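Local coordinates for protein muramidase (Sodiomyces alcalophilus, PDB 6ZM8) that probably hydrolyses the beta-1,4-glycosidic bonds between N-acetylmuramic acid and N-acetylglucosamine in bacterial peptidoglycan, acting as a family GH25 muramidase (lysozyme), at residues F54-Y59 against D86-P91; F5-W10 against V27-T32. One frame throughout, in Å; residues are numbered along the deposited sequence.

Interaction 1. Residues F54-Y59 against D86-P91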
# COMPACT_ATOMS: atom_id res chain seq x y z
N PHE A 54 -8.20 -6.06 13.93
CA PHE A 54 -7.48 -5.12 13.07
C PHE A 54 -8.36 -4.49 12.00
O PHE A 54 -9.25 -5.10 11.42
CB PHE A 54 -6.31 -5.82 12.38
CG PHE A 54 -5.11 -5.87 13.26
CD1 PHE A 54 -4.97 -6.82 14.27
CD2 PHE A 54 -4.13 -4.88 13.18
CE1 PHE A 54 -3.93 -6.75 15.18
CE2 PHE A 54 -3.10 -4.81 14.09
CZ PHE A 54 -3.01 -5.74 15.10
N ILE A 55 -7.98 -3.25 11.70
CA ILE A 55 -8.28 -2.60 10.43
C ILE A 55 -7.19 -3.10 9.45
O ILE A 55 -6.01 -3.15 9.83
CB ILE A 55 -8.29 -1.08 10.61
CG1 ILE A 55 -9.46 -0.68 11.52
CG2 ILE A 55 -8.33 -0.36 9.29
CD1 ILE A 55 -9.49 0.76 11.97
N ARG A 56 -7.57 -3.54 8.26
CA ARG A 56 -6.59 -4.20 7.39
C ARG A 56 -6.84 -3.83 5.95
O ARG A 56 -7.98 -3.57 5.54
CB ARG A 56 -6.54 -5.72 7.59
CG ARG A 56 -7.78 -6.49 7.16
CD ARG A 56 -8.90 -6.50 8.20
NE ARG A 56 -10.01 -7.35 7.82
CZ ARG A 56 -10.97 -7.02 6.96
NH1 ARG A 56 -11.04 -5.79 6.47
NH2 ARG A 56 -11.87 -7.92 6.61
N GLY A 57 -5.77 -3.88 5.17
CA GLY A 57 -5.85 -3.73 3.74
C GLY A 57 -4.84 -4.64 3.06
O GLY A 57 -3.99 -5.25 3.71
N ALA A 58 -4.94 -4.65 1.74
CA ALA A 58 -4.06 -5.43 0.89
C ALA A 58 -3.18 -4.51 0.06
O ALA A 58 -3.56 -3.35 -0.20
CB ALA A 58 -4.89 -6.29 -0.05
N TYR A 59 -2.05 -5.03 -0.43
CA TYR A 59 -1.24 -4.26 -1.37
C TYR A 59 -0.82 -5.12 -2.56
O TYR A 59 -0.78 -6.38 -2.50
CB TYR A 59 -0.05 -3.54 -0.71
CG TYR A 59 1.10 -4.38 -0.22
CD1 TYR A 59 2.15 -4.72 -1.05
CD2 TYR A 59 1.17 -4.77 1.12
CE1 TYR A 59 3.26 -5.41 -0.58
CE2 TYR A 59 2.27 -5.47 1.62
CZ TYR A 59 3.32 -5.78 0.75
OH TYR A 59 4.42 -6.46 1.22
N ASP A 86 -17.14 -1.61 5.71
CA ASP A 86 -17.39 -2.27 7.00
C ASP A 86 -16.62 -1.63 8.12
O ASP A 86 -16.69 -2.10 9.26
CB ASP A 86 -17.15 -3.78 6.93
CG ASP A 86 -15.72 -4.19 6.52
OD1 ASP A 86 -14.88 -3.27 6.36
OD2 ASP A 86 -15.46 -5.44 6.29
N GLY A 87 -15.93 -0.52 7.84
CA GLY A 87 -15.15 0.22 8.85
C GLY A 87 -13.83 -0.40 9.17
O GLY A 87 -13.09 0.20 9.94
N ILE A 88 -13.50 -1.56 8.57
CA ILE A 88 -12.26 -2.23 8.92
C ILE A 88 -11.42 -2.57 7.68
O ILE A 88 -10.41 -3.24 7.82
CB ILE A 88 -12.47 -3.49 9.77
CG1 ILE A 88 -13.31 -4.54 9.07
CG2 ILE A 88 -13.03 -3.10 11.14
CD1 ILE A 88 -13.18 -5.93 9.67
N THR A 89 -11.83 -2.11 6.50
CA THR A 89 -11.11 -2.43 5.27
C THR A 89 -10.50 -1.17 4.71
O THR A 89 -11.20 -0.23 4.31
CB THR A 89 -12.01 -3.10 4.23
OG1 THR A 89 -12.76 -4.16 4.82
CG2 THR A 89 -11.17 -3.69 3.12
N LEU A 90 -9.16 -1.11 4.70
CA LEU A 90 -8.48 0.00 4.08
C LEU A 90 -8.58 -0.12 2.56
O LEU A 90 -8.63 -1.23 2.01
CB LEU A 90 -7.00 -0.00 4.49
CG LEU A 90 -6.78 0.28 5.99
CD1 LEU A 90 -5.34 0.00 6.38
CD2 LEU A 90 -7.19 1.68 6.36
N PRO A 91 -8.53 1.00 1.84
CA PRO A 91 -8.37 0.92 0.40
C PRO A 91 -7.06 0.19 0.09
O PRO A 91 -6.06 0.33 0.79
CB PRO A 91 -8.33 2.38 -0.05
CG PRO A 91 -7.76 3.10 1.19
CD PRO A 91 -8.39 2.39 2.36
O HOH W 1 -14.04 -7.02 4.96
O HOH W 2 -7.30 -3.42 0.72

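Interaction 2. Residues F5-W10 against V27-T32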
# COMPACT_ATOMS: atom_id res chain seq x y z
N PHE A 5 1.46 -1.92 10.89
CA PHE A 5 2.57 -2.69 10.34
C PHE A 5 2.14 -3.27 8.98
O PHE A 5 1.01 -3.09 8.53
CB PHE A 5 3.09 -3.75 11.34
CG PHE A 5 2.19 -4.93 11.65
CD1 PHE A 5 1.01 -4.80 12.39
CD2 PHE A 5 2.57 -6.20 11.25
CE1 PHE A 5 0.25 -5.90 12.73
CE2 PHE A 5 1.82 -7.32 11.60
CZ PHE A 5 0.67 -7.16 12.36
N ASP A 6 3.08 -3.96 8.33
CA ASP A 6 2.76 -4.65 7.09
C ASP A 6 3.62 -5.90 6.98
O ASP A 6 4.71 -6.00 7.54
CB ASP A 6 2.89 -3.75 5.84
CG ASP A 6 4.29 -3.21 5.64
OD1 ASP A 6 5.13 -3.99 5.11
OD2 ASP A 6 4.55 -2.05 6.04
N ILE A 7 3.04 -6.86 6.27
CA ILE A 7 3.59 -8.22 6.13
C ILE A 7 3.30 -8.74 4.72
O ILE A 7 2.41 -8.27 4.00
CB ILE A 7 3.00 -9.17 7.19
CG1 ILE A 7 1.47 -9.26 7.06
CG2 ILE A 7 3.45 -8.78 8.59
CD1 ILE A 7 0.81 -10.06 8.18
N SER A 8 4.07 -9.77 4.38
CA SER A 8 3.93 -10.50 3.12
C SER A 8 4.20 -11.96 3.39
O SER A 8 4.37 -12.39 4.55
CB SER A 8 4.88 -9.96 2.07
OG SER A 8 6.21 -10.33 2.40
N GLY A 9 4.31 -12.75 2.33
CA GLY A 9 4.69 -14.16 2.48
C GLY A 9 6.11 -14.33 2.96
O GLY A 9 6.51 -15.49 3.24
N TRP A 10 6.91 -13.29 3.06
CA TRP A 10 8.24 -13.39 3.67
C TRP A 10 8.15 -13.73 5.16
O TRP A 10 9.10 -14.28 5.69
CB TRP A 10 8.98 -12.05 3.46
CG TRP A 10 10.44 -12.08 3.65
CD1 TRP A 10 11.13 -11.63 4.75
CD2 TRP A 10 11.42 -12.58 2.75
NE1 TRP A 10 12.47 -11.84 4.59
CE2 TRP A 10 12.67 -12.44 3.38
CE3 TRP A 10 11.37 -13.17 1.49
CZ2 TRP A 10 13.86 -12.83 2.78
CZ3 TRP A 10 12.57 -13.55 0.88
CH2 TRP A 10 13.78 -13.36 1.53
N VAL A 27 -3.02 -3.11 9.65
CA VAL A 27 -2.00 -3.92 8.96
C VAL A 27 -2.32 -3.90 7.47
O VAL A 27 -3.47 -4.03 7.07
CB VAL A 27 -1.94 -5.34 9.55
CG1 VAL A 27 -3.25 -6.10 9.39
CG2 VAL A 27 -0.76 -6.13 8.97
N TYR A 28 -1.26 -3.78 6.67
CA TYR A 28 -1.31 -4.02 5.22
C TYR A 28 -0.63 -5.35 4.92
O TYR A 28 0.41 -5.68 5.48
CB TYR A 28 -0.65 -2.88 4.42
CG TYR A 28 -1.60 -1.81 3.96
CD1 TYR A 28 -2.49 -2.07 2.94
CD2 TYR A 28 -1.60 -0.54 4.52
CE1 TYR A 28 -3.38 -1.09 2.47
CE2 TYR A 28 -2.47 0.46 4.06
CZ TYR A 28 -3.36 0.17 3.04
OH TYR A 28 -4.21 1.17 2.64
N ILE A 29 -1.23 -6.08 3.97
CA ILE A 29 -0.86 -7.47 3.71
C ILE A 29 -0.68 -7.64 2.20
O ILE A 29 -1.56 -7.30 1.42
CB ILE A 29 -1.95 -8.42 4.22
CG1 ILE A 29 -2.16 -8.23 5.73
CG2 ILE A 29 -1.60 -9.87 3.90
CD1 ILE A 29 -3.42 -8.89 6.26
N LYS A 30 0.46 -8.20 1.78
CA LYS A 30 0.67 -8.37 0.34
C LYS A 30 -0.34 -9.35 -0.22
O LYS A 30 -0.47 -10.49 0.28
CB LYS A 30 2.07 -8.90 0.04
CG LYS A 30 2.35 -8.95 -1.46
CD LYS A 30 3.79 -9.26 -1.78
CE LYS A 30 4.02 -9.39 -3.28
NZ LYS A 30 5.44 -9.62 -3.58
N ALA A 31 -1.02 -8.95 -1.30
CA ALA A 31 -1.94 -9.83 -2.02
C ALA A 31 -1.31 -10.33 -3.31
O ALA A 31 -1.32 -11.57 -3.55
CB ALA A 31 -3.26 -9.16 -2.30
N THR A 32 -0.91 -9.43 -4.20
CA THR A 32 -0.60 -9.76 -5.57
C THR A 32 0.65 -9.05 -6.05
O THR A 32 1.09 -8.04 -5.46
CB THR A 32 -1.79 -9.42 -6.51
OG1 THR A 32 -2.22 -8.08 -6.23
CG2 THR A 32 -2.97 -10.35 -6.30

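Interaction 1. Residues F54-Y59 against D86-P91
The guanidinium of Arg56 is overlapped on one face by the CG1-CD1 arm of Ile88, whose CD1 sits over the centre of the group, 3.7 Å from Arg56 CZ. The arginine chain bends at its second torsion (chi2 -82°), which sets CD near Ile88 O. From there Arg56 NH1 donates to Thr89 OG1 at 2.9 Å, with the hydroxyl oxygen lying almost in the guanidinium plane, and adds a weak bond to Ile88 O. Arg56 NE goes to Thr50 OG1, and NH2 reaches a water at 2.9 Å that in turn donates to Asp86 OD2. The two charged groups do not meet directly: Arg56 NH2 and Asp86 OD2 stay 4.4 Å apart. An alanine at Arg56 would probably uncover Ile88, leave Thr89 OG1 without its NH1 donor and deprive the bridging water of its arginine partner.

The backbones themselves are joined by a single bridge: Arg56 N donates to Ile88 O and Leu90 N to Arg56 O, each at 2.9 Å. A second water then spans Ala58 N and Leu90 O. On the side of Ile55, its CG2 packs 3.7 Å from Leu90 CG, the two side chains crossing at about a right angle. Gly57 fits closely here, since a side chain would run into Leu90 CB. In the TIM-barrel fold of the family this is where a loop comes in beside the start of strand 55-61, just before strand 93-95 pairs with it.

Asp86 OD1 accepts from Ile88 N, forming an Asx turn, and also from Thr89 OG1. The threonine hydroxyl therefore relays from arginine to carboxylate, and the neighbouring positive charge would probably favour an ionised Asp86.

Interaction 2. Residues F5-W10 against V27-T32
Val27 CG2 stands squarely over the face of the Phe5 ring, 3.7 Å from its centroid and only 8° off the ring normal, a CH-pi contact. With Phe5 CG between its own backbone N and carbonyl carbon (chi1 70°), the ring lies beside Val27, both side chains pointing the same way. The next pair on this face, Ile7 and Ile29, also lie side by side, with their CG1 atoms 4.0 Å apart, and Gln45 of helix 42-51 touches both. This is the tight, apolar part of the contact.

The strands run parallel, their axes 15° apart, as expected for two barrel strands joined through helix 16-22 in a beta-alpha-beta crossover. Tyr28 N donates to Phe5 O, Ile7 N to Tyr28 O and Lys30 N to Ile7 O, each at 3.0 Å. On the other face, Asp6 CB approaches Tyr28 CB at 3.9 Å, and then the two side chains part: Asp6 OD2 accepts from Asn192 and Gln180, while the Tyr28 ring stacks on Trp158 and its OH bonds to Pro91 O.

Past Ile7 the strand gives way to loop and the contact thins toward solvent. Ser8 and Lys30, both partly exposed, meet through their CB atoms at 3.6 Å, and the extended lysine chain then leads away from Ser8 to a salt bridge between NZ and Glu33. Ser8 OG turns back instead, accepting from Trp10 N in an ST turn that carries the chain away from the strand 27-32.

From the N terminus, strand 2-7 runs into helix 16-22 and returns as strand 26-33, where interaction 2 closes the first loop. After helix 42-51 the chain enters strand 55-61; from there it passes helix 69-78 to the loop ahead of strand 93-95, and interaction 1 closes this second loop. The two are in series, neither nesting nor crossing. They meet where Tyr59 O lies 2.9 Å from Ala31 N and Pro91 O 2.7 Å from Tyr28 OH. Interaction 2 ties strand 2-7 to strand 26-33, interaction 1 ties strand 55-61 to the loop leading into strand 93-95, and the parallel pairing of the two middle strands joins them in one barrel wall.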